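Local coordinates for fructose-bisphosphate aldolase (Thermus caldophilus, PDB 2FJK), which belongs to the class II fructose-bisphosphate aldolases, TIM-barrel enzymes, and holds 1,3-dihydroxyacetonephosphate in its pocket, at residues A[168-180]-A[187-199]. Numbering follows the deposited sequence.
Sequences DYLAVAIGTSHGA and PFIDHPRLARIAK. With 13P (1,3-dihydroxyacetonephosphate), chain E.
Ile174 gives the largest share of this contact, meeting residues 187-199 with both its backbone and its side chain. Its carbonyl O accepts a short, fairly straight bond from Asp190 N (2.7 Å), the donor lying slightly off the carbonyl plane. The same oxygen takes a CA-H...O contact from Ile189 CA at 3.4 Å, and next to it Gly175 CA approaches Phe188 O at 3.5 Å. A chi1 of 60° swings Ile174 CG1 over the main chain, and the trans arm beyond it places CD1 against Leu194 CD2 (3.6 Å) and Ile189 CG2 (3.8 Å). Two residues earlier Val172 splits its methyls, CG2 meeting Leu194 CD1 at 3.9 Å with the side chains crossing at about a right angle, and CG1 lying near Ile197 CG2. Asp190, bonded to Ile174 O, is also the N-cap, immediately before the helix that begins at His191; its OD1 probably accepts from Arg193 N, though the placement of this oxygen is less sure.

Thr176 CG2 still reaches Ile189 CD1 (4.2 Å), while its OG1 bonds His208 O. The chain then leads on into the ligand pocket, where His178 ND1 donates to O1 of 1,3-dihydroxyacetonephosphate (3.0 Å) and Gly179 N to O1P. The whole joins a barrel strand to the helix that follows it in a beta-alpha unit: strand 171-172 lies beside strand 128-133 and bonds through its backbone to Val206, while Leu194 also touches Leu205 and Ile197 packs on helix 155-164.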
loop_
_atom_site.group_PDB
_atom_site.type_symbol
_atom_site.label_atom_id
_atom_site.label_comp_id
_atom_site.label_asym_id
_atom_site.label_seq_id
_atom_site.Cartn_x
_atom_site.Cartn_y
_atom_site.Cartn_z
ATOM N N ASP A 168 24.250 3.784 14.391
ATOM C CA ASP A 168 23.924 2.478 14.933
ATOM C C ASP A 168 24.823 1.331 14.472
ATOM O O ASP A 168 24.939 0.328 15.174
ATOM C CB ASP A 168 22.475 2.128 14.566
ATOM C CG ASP A 168 21.501 3.219 14.934
ATOM O OD1 ASP A 168 21.247 3.399 16.138
ATOM O OD2 ASP A 168 20.994 3.901 14.021
ATOM N N TYR A 169 25.456 1.458 13.309
ATOM C CA TYR A 169 26.269 0.349 12.800
ATOM C C TYR A 169 27.776 0.559 12.659
ATOM O O TYR A 169 28.550 0.061 13.473
ATOM C CB TYR A 169 25.697 -0.127 11.457
ATOM C CG TYR A 169 24.196 -0.293 11.474
ATOM C CD1 TYR A 169 23.564 -0.902 12.555
ATOM C CD2 TYR A 169 23.400 0.181 10.422
ATOM C CE1 TYR A 169 22.192 -1.033 12.602
ATOM C CE2 TYR A 169 22.008 0.051 10.459
ATOM C CZ TYR A 169 21.416 -0.557 11.557
ATOM O OH TYR A 169 20.048 -0.707 11.639
ATOM N N LEU A 170 28.180 1.273 11.615
ATOM C CA LEU A 170 29.587 1.563 11.317
ATOM C C LEU A 170 30.248 0.595 10.345
ATOM O O LEU A 170 30.539 -0.548 10.678
ATOM C CB LEU A 170 30.454 1.637 12.586
ATOM C CG LEU A 170 31.952 1.792 12.264
ATOM C CD1 LEU A 170 32.172 3.105 11.526
ATOM C CD2 LEU A 170 32.800 1.744 13.529
ATOM N N ALA A 171 30.491 1.082 9.136
ATOM C CA ALA A 171 31.147 0.305 8.096
ATOM C C ALA A 171 32.648 0.569 8.268
ATOM O O ALA A 171 33.070 1.722 8.382
ATOM C CB ALA A 171 30.672 0.775 6.726
ATOM N N VAL A 172 33.453 -0.485 8.301
ATOM C CA VAL A 172 34.888 -0.304 8.490
ATOM C C VAL A 172 35.734 -0.573 7.254
ATOM O O VAL A 172 35.356 -1.348 6.375
ATOM C CB VAL A 172 35.408 -1.188 9.646
ATOM C CG1 VAL A 172 34.620 -0.882 10.915
ATOM C CG2 VAL A 172 35.291 -2.664 9.279
ATOM N N ALA A 173 36.889 0.080 7.205
ATOM C CA ALA A 173 37.833 -0.065 6.094
ATOM C C ALA A 173 39.002 -0.943 6.534
ATOM O O ALA A 173 39.864 -0.503 7.298
ATOM C CB ALA A 173 38.348 1.307 5.664
ATOM N N ILE A 174 39.042 -2.177 6.050
ATOM C CA ILE A 174 40.111 -3.082 6.445
ATOM C C ILE A 174 40.734 -3.857 5.302
ATOM O O ILE A 174 41.294 -4.936 5.516
ATOM C CB ILE A 174 39.615 -4.089 7.482
ATOM C CG1 ILE A 174 38.462 -4.918 6.896
ATOM C CG2 ILE A 174 39.181 -3.350 8.732
ATOM C CD1 ILE A 174 37.908 -5.961 7.850
ATOM N N GLY A 175 40.629 -3.320 4.092
ATOM C CA GLY A 175 41.214 -3.994 2.954
ATOM C C GLY A 175 40.290 -4.350 1.810
ATOM O O GLY A 175 40.773 -4.829 0.785
ATOM N N THR A 176 38.980 -4.142 1.971
ATOM C CA THR A 176 38.015 -4.446 0.904
ATOM C C THR A 176 37.764 -3.222 0.023
ATOM O O THR A 176 38.088 -2.092 0.405
ATOM C CB THR A 176 36.645 -4.885 1.466
ATOM O OG1 THR A 176 36.049 -3.787 2.160
ATOM C CG2 THR A 176 36.797 -6.051 2.427
ATOM N N SER A 177 37.187 -3.453 -1.158
ATOM C CA SER A 177 36.875 -2.382 -2.096
ATOM C C SER A 177 35.879 -2.914 -3.129
ATOM O O SER A 177 35.844 -4.120 -3.392
ATOM C CB SER A 177 38.155 -1.881 -2.782
ATOM O OG SER A 177 38.648 -2.808 -3.740
ATOM N N HIS A 178 35.073 -2.019 -3.712
ATOM C CA HIS A 178 34.049 -2.412 -4.693
ATOM C C HIS A 178 34.604 -2.874 -6.041
ATOM O O HIS A 178 35.763 -2.619 -6.377
ATOM C CB HIS A 178 33.077 -1.251 -4.964
ATOM C CG HIS A 178 32.386 -0.725 -3.746
ATOM N ND1 HIS A 178 31.634 -1.520 -2.909
ATOM C CD2 HIS A 178 32.323 0.527 -3.232
ATOM C CE1 HIS A 178 31.141 -0.781 -1.929
ATOM N NE2 HIS A 178 31.544 0.463 -2.102
ATOM N N GLY A 179 33.761 -3.550 -6.815
ATOM C CA GLY A 179 34.179 -3.999 -8.129
ATOM C C GLY A 179 34.762 -5.389 -8.206
ATOM O O GLY A 179 34.939 -6.062 -7.195
ATOM N N ALA A 180 35.071 -5.821 -9.423
ATOM C CA ALA A 180 35.617 -7.154 -9.642
ATOM C C ALA A 180 37.148 -7.243 -9.542
ATOM O O ALA A 180 37.720 -8.305 -9.777
ATOM C CB ALA A 180 35.160 -7.670 -10.993
ATOM N N PRO A 187 43.476 -10.551 -1.870
ATOM C CA PRO A 187 43.580 -9.205 -1.297
ATOM C C PRO A 187 43.710 -9.245 0.221
ATOM O O PRO A 187 42.948 -9.924 0.900
ATOM C CB PRO A 187 42.291 -8.528 -1.770
ATOM C CG PRO A 187 41.340 -9.667 -1.917
ATOM C CD PRO A 187 42.190 -10.724 -2.568
ATOM N N PHE A 188 44.681 -8.511 0.747
ATOM C CA PHE A 188 44.919 -8.490 2.185
ATOM C C PHE A 188 43.807 -7.863 3.013
ATOM O O PHE A 188 43.346 -6.762 2.734
ATOM C CB PHE A 188 46.224 -7.755 2.499
ATOM C CG PHE A 188 46.521 -7.660 3.971
ATOM C CD1 PHE A 188 46.856 -8.798 4.700
ATOM C CD2 PHE A 188 46.440 -6.440 4.632
ATOM C CE1 PHE A 188 47.107 -8.722 6.067
ATOM C CE2 PHE A 188 46.687 -6.352 5.999
ATOM C CZ PHE A 188 47.021 -7.494 6.718
ATOM N N ILE A 189 43.393 -8.573 4.050
ATOM C CA ILE A 189 42.366 -8.073 4.945
ATOM C C ILE A 189 43.020 -7.888 6.305
ATOM O O ILE A 189 43.561 -8.837 6.872
ATOM C CB ILE A 189 41.198 -9.066 5.082
ATOM C CG1 ILE A 189 40.690 -9.471 3.696
ATOM C CG2 ILE A 189 40.095 -8.445 5.920
ATOM C CD1 ILE A 189 40.344 -8.318 2.790
ATOM N N ASP A 190 42.977 -6.666 6.819
ATOM C CA ASP A 190 43.580 -6.351 8.107
ATOM C C ASP A 190 42.722 -6.881 9.249
ATOM O O ASP A 190 41.970 -6.132 9.869
ATOM C CB ASP A 190 43.739 -4.836 8.249
ATOM C CG ASP A 190 44.836 -4.458 9.215
ATOM O OD1 ASP A 190 44.875 -5.033 10.322
ATOM O OD2 ASP A 190 45.655 -3.579 8.868
ATOM N N HIS A 191 42.842 -8.171 9.533
ATOM C CA HIS A 191 42.055 -8.787 10.595
ATOM C C HIS A 191 42.367 -8.257 11.991
ATOM O O HIS A 191 41.457 -8.059 12.797
ATOM C CB HIS A 191 42.221 -10.305 10.553
ATOM C CG HIS A 191 41.538 -10.950 9.385
ATOM N ND1 HIS A 191 40.181 -10.843 9.168
ATOM C CD2 HIS A 191 42.021 -11.720 8.381
ATOM C CE1 HIS A 191 39.855 -11.522 8.081
ATOM N NE2 HIS A 191 40.953 -12.065 7.585
ATOM N N PRO A 192 43.654 -8.015 12.298
ATOM C CA PRO A 192 43.996 -7.500 13.626
ATOM C C PRO A 192 43.332 -6.149 13.832
ATOM O O PRO A 192 42.829 -5.848 14.911
ATOM C CB PRO A 192 45.518 -7.389 13.572
ATOM C CG PRO A 192 45.891 -8.489 12.635
ATOM C CD PRO A 192 44.873 -8.326 11.535
ATOM N N ARG A 193 43.347 -5.341 12.777
ATOM C CA ARG A 193 42.744 -4.018 12.808
ATOM C C ARG A 193 41.251 -4.146 13.107
ATOM O O ARG A 193 40.700 -3.403 13.917
ATOM C CB ARG A 193 42.938 -3.333 11.457
ATOM C CG ARG A 193 42.585 -1.875 11.456
ATOM C CD ARG A 193 42.802 -1.252 10.095
ATOM N NE ARG A 193 43.103 0.164 10.250
ATOM C CZ ARG A 193 44.309 0.644 10.524
ATOM N NH1 ARG A 193 45.338 -0.182 10.658
ATOM N NH2 ARG A 193 44.476 1.945 10.703
ATOM N N LEU A 194 40.597 -5.094 12.442
ATOM C CA LEU A 194 39.171 -5.316 12.656
ATOM C C LEU A 194 38.960 -5.694 14.125
ATOM O O LEU A 194 38.049 -5.196 14.790
ATOM C CB LEU A 194 38.677 -6.440 11.739
ATOM C CG LEU A 194 37.201 -6.850 11.827
ATOM C CD1 LEU A 194 36.290 -5.628 11.662
ATOM C CD2 LEU A 194 36.914 -7.879 10.748
ATOM N N ALA A 195 39.830 -6.565 14.629
ATOM C CA ALA A 195 39.748 -7.016 16.012
ATOM C C ALA A 195 39.832 -5.858 17.005
ATOM O O ALA A 195 39.069 -5.815 17.967
ATOM C CB ALA A 195 40.852 -8.046 16.294
ATOM N N ARG A 196 40.752 -4.923 16.775
ATOM C CA ARG A 196 40.910 -3.770 17.669
ATOM C C ARG A 196 39.680 -2.871 17.651
ATOM O O ARG A 196 39.204 -2.420 18.691
ATOM C CB ARG A 196 42.118 -2.921 17.263
ATOM C CG ARG A 196 43.475 -3.572 17.447
ATOM C CD ARG A 196 44.568 -2.561 17.120
ATOM N NE ARG A 196 45.916 -3.105 17.246
ATOM C CZ ARG A 196 47.024 -2.409 17.009
ATOM N NH1 ARG A 196 46.945 -1.138 16.632
ATOM N NH2 ARG A 196 48.214 -2.978 17.157
ATOM N N ILE A 197 39.185 -2.597 16.451
ATOM C CA ILE A 197 38.019 -1.740 16.275
ATOM C C ILE A 197 36.794 -2.343 16.962
ATOM O O ILE A 197 35.994 -1.624 17.565
ATOM C CB ILE A 197 37.745 -1.525 14.767
ATOM C CG1 ILE A 197 39.025 -1.020 14.095
ATOM C CG2 ILE A 197 36.637 -0.504 14.564
ATOM C CD1 ILE A 197 39.014 -1.081 12.588
ATOM N N ALA A 198 36.663 -3.663 16.885
ATOM C CA ALA A 198 35.534 -4.356 17.502
ATOM C C ALA A 198 35.607 -4.245 19.016
ATOM O O ALA A 198 34.587 -4.064 19.685
ATOM C CB ALA A 198 35.519 -5.827 17.077
ATOM N N LYS A 199 36.820 -4.346 19.551
ATOM C CA LYS A 199 37.034 -4.254 20.990
ATOM C C LYS A 199 36.661 -2.884 21.533
ATOM O O LYS A 199 36.363 -2.735 22.718
ATOM C CB LYS A 199 38.488 -4.576 21.337
ATOM C CG LYS A 199 38.931 -5.969 20.922
ATOM C CD LYS A 199 40.290 -6.313 21.506
ATOM C CE LYS A 199 40.733 -7.705 21.091
ATOM N NZ LYS A 199 42.063 -8.057 21.656
HETATM P P 13P E . 30.812 -5.234 -4.344
HETATM O O1P 13P E . 31.089 -4.505 -5.746
HETATM O O2P 13P E . 32.188 -5.871 -3.890
HETATM O O3P 13P E . 29.756 -6.362 -4.554
HETATM O O1 13P E . 30.273 -4.137 -3.301
HETATM C C1 13P E . 29.316 -4.535 -2.323
HETATM C C2 13P E . 29.237 -3.386 -1.350
HETATM O O2 13P E . 30.271 -2.945 -0.855
HETATM C C3 13P E . 27.890 -2.766 -0.977
HETATM O O3 13P E . 28.082 -1.629 -0.142
#